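PDB 3OT5: UDP-N-acetylglucosamine 2-epimerase from Listeria monocytogenes, which probably catalyses the reversible epimerisation of UDP-N-acetylglucosamine to UDP-N-acetylmannosamine, as members of the UDP-N-acetylglucosamine 2-epimerase family do. Local coordinates for residues A269-A274 and L286-D291; P322-R327 and I352-D357. All coordinates share one frame; numbering follows the deposited sequence.

Interaction 1 (A269-A274 and L286-D291)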
loop_
_atom_site.group_PDB
_atom_site.type_symbol
_atom_site.label_atom_id
_atom_site.label_comp_id
_atom_site.label_asym_id
_atom_site.label_seq_id
_atom_site.Cartn_x
_atom_site.Cartn_y
_atom_site.Cartn_z
ATOM N N ALA A 269 -17.689 8.727 18.454
ATOM C CA ALA A 269 -18.014 7.606 19.340
ATOM C C ALA A 269 -16.756 6.776 19.615
ATOM O O ALA A 269 -16.552 6.290 20.732
ATOM C CB ALA A 269 -19.104 6.747 18.741
ATOM N N VAL A 270 -15.914 6.626 18.596
ATOM C CA VAL A 270 -14.667 5.883 18.729
ATOM C C VAL A 270 -13.697 6.637 19.647
ATOM O O VAL A 270 -13.074 6.041 20.535
ATOM C CB VAL A 270 -13.997 5.637 17.348
ATOM C CG1 VAL A 270 -12.595 5.043 17.516
ATOM C CG2 VAL A 270 -14.882 4.740 16.482
ATOM N N ARG A 271 -13.577 7.946 19.439
ATOM C CA ARG A 271 -12.686 8.762 20.263
ATOM C C ARG A 271 -13.100 8.759 21.713
ATOM O O ARG A 271 -12.266 8.668 22.605
ATOM C CB ARG A 271 -12.630 10.204 19.771
ATOM C CG ARG A 271 -11.991 10.317 18.438
ATOM C CD ARG A 271 -11.517 11.711 18.179
ATOM N NE ARG A 271 -10.736 11.730 16.952
ATOM C CZ ARG A 271 -9.971 12.738 16.563
ATOM N NH1 ARG A 271 -9.858 13.820 17.319
ATOM N NH2 ARG A 271 -9.299 12.647 15.421
ATOM N N GLU A 272 -14.400 8.879 21.933
ATOM C CA GLU A 272 -14.960 8.882 23.272
ATOM C C GLU A 272 -14.567 7.595 23.994
ATOM O O GLU A 272 -14.208 7.634 25.164
ATOM C CB GLU A 272 -16.480 9.057 23.188
ATOM C CG GLU A 272 -17.229 9.060 24.506
ATOM C CD GLU A 272 -18.723 9.333 24.313
ATOM O OE1 GLU A 272 -19.117 9.793 23.212
ATOM O OE2 GLU A 272 -19.503 9.099 25.261
ATOM N N LYS A 273 -14.617 6.464 23.293
ATOM C CA LYS A 273 -14.236 5.178 23.888
ATOM C C LYS A 273 -12.739 5.152 24.151
ATOM O O LYS A 273 -12.291 4.602 25.150
ATOM C CB LYS A 273 -14.622 3.999 22.984
ATOM C CG LYS A 273 -16.136 3.788 22.807
ATOM C CD LYS A 273 -16.425 2.656 21.814
ATOM C CE LYS A 273 -17.924 2.538 21.485
ATOM N NZ LYS A 273 -18.750 2.243 22.679
ATOM N N ALA A 274 -11.977 5.752 23.242
ATOM C CA ALA A 274 -10.526 5.808 23.358
ATOM C C ALA A 274 -10.095 6.675 24.536
ATOM O O ALA A 274 -9.201 6.297 25.282
ATOM C CB ALA A 274 -9.909 6.331 22.055
ATOM N N LEU A 286 -2.606 9.293 22.637
ATOM C CA LEU A 286 -3.779 9.392 21.798
ATOM C C LEU A 286 -3.597 10.613 20.942
ATOM O O LEU A 286 -3.818 11.741 21.379
ATOM C CB LEU A 286 -5.039 9.537 22.638
ATOM C CG LEU A 286 -5.313 8.393 23.610
ATOM C CD1 LEU A 286 -6.613 8.653 24.359
ATOM C CD2 LEU A 286 -5.359 7.066 22.870
ATOM N N ILE A 287 -3.191 10.390 19.708
ATOM C CA ILE A 287 -2.947 11.490 18.811
ATOM C C ILE A 287 -3.919 11.474 17.658
ATOM O O ILE A 287 -4.711 10.538 17.513
ATOM C CB ILE A 287 -1.497 11.445 18.283
ATOM C CG1 ILE A 287 -1.268 10.210 17.406
ATOM C CG2 ILE A 287 -0.529 11.458 19.454
ATOM C CD1 ILE A 287 0.146 10.120 16.838
ATOM N N GLU A 288 -3.846 12.524 16.846
ATOM C CA GLU A 288 -4.679 12.661 15.666
ATOM C C GLU A 288 -4.182 11.697 14.590
ATOM O O GLU A 288 -3.075 11.166 14.701
ATOM C CB GLU A 288 -4.635 14.108 15.157
ATOM C CG GLU A 288 -5.204 15.136 16.152
ATOM C CD GLU A 288 -6.684 14.928 16.438
ATOM O OE1 GLU A 288 -7.388 14.353 15.576
ATOM O OE2 GLU A 288 -7.150 15.362 17.511
ATOM N N PRO A 289 -5.007 11.447 13.557
ATOM C CA PRO A 289 -4.578 10.526 12.503
ATOM C C PRO A 289 -3.290 10.988 11.831
ATOM O O PRO A 289 -3.163 12.147 11.458
ATOM C CB PRO A 289 -5.744 10.557 11.504
ATOM C CG PRO A 289 -6.919 11.023 12.294
ATOM C CD PRO A 289 -6.364 11.969 13.313
ATOM N N LEU A 290 -2.330 10.086 11.712
ATOM C CA LEU A 290 -1.067 10.416 11.083
ATOM C C LEU A 290 -1.144 10.232 9.583
ATOM O O LEU A 290 -1.934 9.438 9.080
ATOM C CB LEU A 290 0.051 9.519 11.612
ATOM C CG LEU A 290 0.427 9.665 13.081
ATOM C CD1 LEU A 290 1.450 8.608 13.448
ATOM C CD2 LEU A 290 0.943 11.080 13.362
ATOM N N ASP A 291 -0.309 10.989 8.883
ATOM C CA ASP A 291 -0.186 10.898 7.446
ATOM C C ASP A 291 0.462 9.543 7.194
ATOM O O ASP A 291 1.143 9.003 8.077
ATOM C CB ASP A 291 0.716 12.038 6.941
ATOM C CG ASP A 291 0.993 11.976 5.437
ATOM O OD1 ASP A 291 0.616 10.985 4.781
ATOM O OD2 ASP A 291 1.610 12.933 4.911
#

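Interaction 2 (P322-R327 and I352-D357)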
loop_
_atom_site.group_PDB
_atom_site.type_symbol
_atom_site.label_atom_id
_atom_site.label_comp_id
_atom_site.label_asym_id
_atom_site.label_seq_id
_atom_site.Cartn_x
_atom_site.Cartn_y
_atom_site.Cartn_z
ATOM N N PRO A 322 6.641 -6.877 13.395
ATOM C CA PRO A 322 5.607 -7.892 13.500
ATOM C C PRO A 322 4.232 -7.241 13.498
ATOM O O PRO A 322 4.038 -6.209 14.160
ATOM C CB PRO A 322 5.878 -8.519 14.874
ATOM C CG PRO A 322 7.313 -8.355 15.079
ATOM C CD PRO A 322 7.639 -7.010 14.470
ATOM N N VAL A 323 3.288 -7.842 12.774
ATOM C CA VAL A 323 1.938 -7.313 12.694
ATOM C C VAL A 323 0.871 -8.266 13.252
ATOM O O VAL A 323 0.814 -9.433 12.878
ATOM C CB VAL A 323 1.568 -6.983 11.219
ATOM C CG1 VAL A 323 0.160 -6.463 11.125
ATOM C CG2 VAL A 323 2.551 -5.984 10.619
ATOM N N LEU A 324 0.043 -7.765 14.168
ATOM C CA LEU A 324 -1.077 -8.538 14.720
ATOM C C LEU A 324 -2.307 -7.951 14.032
ATOM O O LEU A 324 -2.638 -6.776 14.218
ATOM C CB LEU A 324 -1.162 -8.433 16.242
ATOM C CG LEU A 324 0.029 -9.012 17.029
ATOM C CD1 LEU A 324 -0.206 -8.903 18.534
ATOM C CD2 LEU A 324 0.281 -10.460 16.648
ATOM N N VAL A 325 -2.961 -8.764 13.207
ATOM C CA VAL A 325 -4.104 -8.300 12.414
ATOM C C VAL A 325 -5.439 -8.436 13.133
ATOM O O VAL A 325 -5.853 -9.526 13.490
ATOM C CB VAL A 325 -4.127 -9.003 11.053
ATOM C CG1 VAL A 325 -5.299 -8.500 10.191
ATOM C CG2 VAL A 325 -2.790 -8.761 10.338
ATOM N N LEU A 326 -6.101 -7.296 13.325
ATOM C CA LEU A 326 -7.380 -7.221 14.033
ATOM C C LEU A 326 -8.537 -7.543 13.101
ATOM O O LEU A 326 -9.383 -6.686 12.827
ATOM C CB LEU A 326 -7.555 -5.824 14.626
ATOM C CG LEU A 326 -6.398 -5.356 15.514
ATOM C CD1 LEU A 326 -6.652 -3.952 16.070
ATOM C CD2 LEU A 326 -6.112 -6.350 16.616
ATOM N N ARG A 327 -8.558 -8.779 12.605
ATOM C CA ARG A 327 -9.597 -9.219 11.676
ATOM C C ARG A 327 -9.902 -10.699 11.810
ATOM O O ARG A 327 -9.059 -11.487 12.232
ATOM C CB ARG A 327 -9.177 -8.984 10.218
ATOM C CG ARG A 327 -8.815 -7.568 9.854
ATOM C CD ARG A 327 -8.729 -7.425 8.362
ATOM N NE ARG A 327 -10.026 -7.709 7.763
ATOM C CZ ARG A 327 -10.259 -7.765 6.456
ATOM N NH1 ARG A 327 -9.276 -7.556 5.584
ATOM N NH2 ARG A 327 -11.481 -8.034 6.020
ATOM N N ILE A 352 -4.360 -9.492 23.994
ATOM C CA ILE A 352 -3.421 -9.534 25.129
ATOM C C ILE A 352 -2.435 -10.692 25.023
ATOM O O ILE A 352 -1.218 -10.494 25.058
ATOM C CB ILE A 352 -4.166 -9.663 26.482
ATOM C CG1 ILE A 352 -5.060 -8.445 26.731
ATOM C CG2 ILE A 352 -3.171 -9.792 27.630
ATOM C CD1 ILE A 352 -5.916 -8.563 27.966
ATOM N N LYS A 353 -2.965 -11.902 24.897
ATOM C CA LYS A 353 -2.129 -13.092 24.793
ATOM C C LYS A 353 -1.089 -12.963 23.706
ATOM O O LYS A 353 0.112 -13.120 23.938
ATOM C CB LYS A 353 -2.981 -14.309 24.446
ATOM C CG LYS A 353 -3.904 -14.812 25.522
ATOM C CD LYS A 353 -4.912 -15.804 24.918
ATOM C CE LYS A 353 -4.238 -16.951 24.162
ATOM N NZ LYS A 353 -5.233 -17.875 23.540
ATOM N N GLU A 354 -1.565 -12.659 22.507
ATOM C CA GLU A 354 -0.694 -12.576 21.356
ATOM C C GLU A 354 0.316 -11.442 21.495
ATOM O O GLU A 354 1.463 -11.576 21.084
ATOM C CB GLU A 354 -1.511 -12.415 20.086
ATOM C CG GLU A 354 -0.791 -12.963 18.895
ATOM C CD GLU A 354 -0.738 -14.483 18.932
ATOM O OE1 GLU A 354 0.335 -15.057 18.659
ATOM O OE2 GLU A 354 -1.766 -15.098 19.277
ATOM N N ALA A 355 -0.111 -10.327 22.071
ATOM C CA ALA A 355 0.781 -9.199 22.285
ATOM C C ALA A 355 1.879 -9.589 23.287
ATOM O O ALA A 355 3.076 -9.439 23.015
ATOM C CB ALA A 355 0.005 -8.021 22.807
ATOM N N LEU A 356 1.461 -10.091 24.443
ATOM C CA LEU A 356 2.404 -10.493 25.484
ATOM C C LEU A 356 3.418 -11.493 24.947
ATOM O O LEU A 356 4.609 -11.381 25.224
ATOM C CB LEU A 356 1.672 -11.064 26.698
ATOM C CG LEU A 356 0.739 -10.092 27.421
ATOM C CD1 LEU A 356 0.214 -10.712 28.716
ATOM C CD2 LEU A 356 1.457 -8.796 27.724
ATOM N N ASP A 357 2.937 -12.463 24.175
ATOM C CA ASP A 357 3.803 -13.473 23.564
ATOM C C ASP A 357 4.978 -12.792 22.882
ATOM O O ASP A 357 6.140 -13.102 23.165
ATOM C CB ASP A 357 3.017 -14.284 22.528
ATOM C CG ASP A 357 3.869 -15.328 21.817
ATOM O OD1 ASP A 357 3.692 -15.488 20.584
ATOM O OD2 ASP A 357 4.729 -15.962 22.469
#

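Interaction 1 (A269-A274 and L286-D291)
Arg271 reaches out from its helix and takes hold of Glu288, the first residue after the strand that follows. Its CG sits beside the backbone N (chi1 -67°), and from there CG, CD and NE run on in an extended chain that carries the guanidinium across to 286-291. CB, CG and CD do not touch that segment; the arginine side chain instead lies against Met264 and Leu266. NE hydrogen-bonds back to His265 O, which helps fix the rotation of the guanidinium. Beyond CZ the two terminal nitrogens meet the carboxylate end-on, each with its own oxygen. NH2 to OE1 of Glu288 is the short arm of the salt bridge, 2.6 Å. NH1 reaches Glu288 OE2 at 3.1 Å, where the oxygen uses its syn lone pair, and a weak third bond runs from NH1 to OE1. The fork is twisted: guanidinium and carboxylate planes stand 44° apart, and both oxygens are tilted from the guanidinium plane. Glu288 answers with a chain bent at chi2 (-63°), crossing the arginine at about a right angle.

The setting is a beta-alpha-beta unit of a Rossmann-like domain, strand 258-263, helix 268-278 and strand 284-287, so the salt bridge ties the crossover helix to the end of the strand it leads into. Arg271 NH2 also lies 3.7 Å from Pro289 CD, obliquely to the guanidinium.

Three residues further along the helix the contact is van der Waals, a leucine methyl against a backbone carbonyl. Leu286 points at the helix, and its CD1 rests 3.6 Å from Ala274 O. Both residues also pack on Tyr262 of the neighbouring strand, and Leu286 reaches Met275 and Leu278. At the far end of 286-291, Asp291 OD1 caps Ile293 N at the start of helix 292-301 and forms a salt bridge with Arg37.

Interaction 2 (P322-R327 and I352-D357)
Strand 323-325 packs against helix 348-360 with Leu324 and Glu354 as the nearest backbone pair, their CA atoms 7.8 Å apart. No hydrogen bond links the two segments; the contact is made by one leucine against two successive helix residues. Leu324 points at the helix, and its two methyls divide the work. CD2 presses on Glu354 CG at 3.5 Å, so the glutamate offers its aliphatic part to the core. CD1 goes to the helix backbone instead, 3.8 Å from Ala355 N. The methyl CB of Ala355 is a little farther from Leu324 CD1, at 4.4 Å. The same CD1 also touches Glu354 CB and CG.

This is sheet-to-helix packing in a Rossmann-like domain. Strand 323-325 runs between strands 302-307 and 341-343 of a parallel sheet: Leu324 bonds through its backbone to Val305 and Thr307, Val323 and Val325 to Lys342. Backbone bonds on both sides thus fix the strand from which the leucine reaches the helix. Phe306, Lys342 and Ile344 pack around its side chain, and Ala355 also lies on Phe306 and on Ile251 of helix 240-254.

The chain of Glu354 bends: CG, anti to the backbone N (chi1 -153°), lies against Leu324, and the turn at chi2 (71°) carries the carboxylate away from the leucine methyls. There OE1 makes a long, weak ion pair with Lys342 NZ. Past the strand the chain folds sharply: Leu326 is the centre of an inverse gamma turn, closed by a weak bond from Arg327 N to Val325 O (2.9 Å), and it delivers Arg327 to a salt bridge with Glu331.

Overall arrangement
From the N terminus the chain first builds the seven-stranded parallel sheet that begins with strand 28-34, and only then the six-stranded one to which both interactions belong. Interaction 1 comes first, enclosing 11 residues, the end of helix 268-278, the turn after it and the start of strand 284-287, at an outermost strand of the sheet. Interaction 2 opens later and spans 24 residues, including strand 341-343 at the opposite edge. The two therefore follow in series, neither nested nor crossing. Their centres are 20 Å apart and their nearest atoms about 11 Å, without touching. Helix 240-254 bridges them, receiving Ala274 from one and Ile352 and Ala355 from the other.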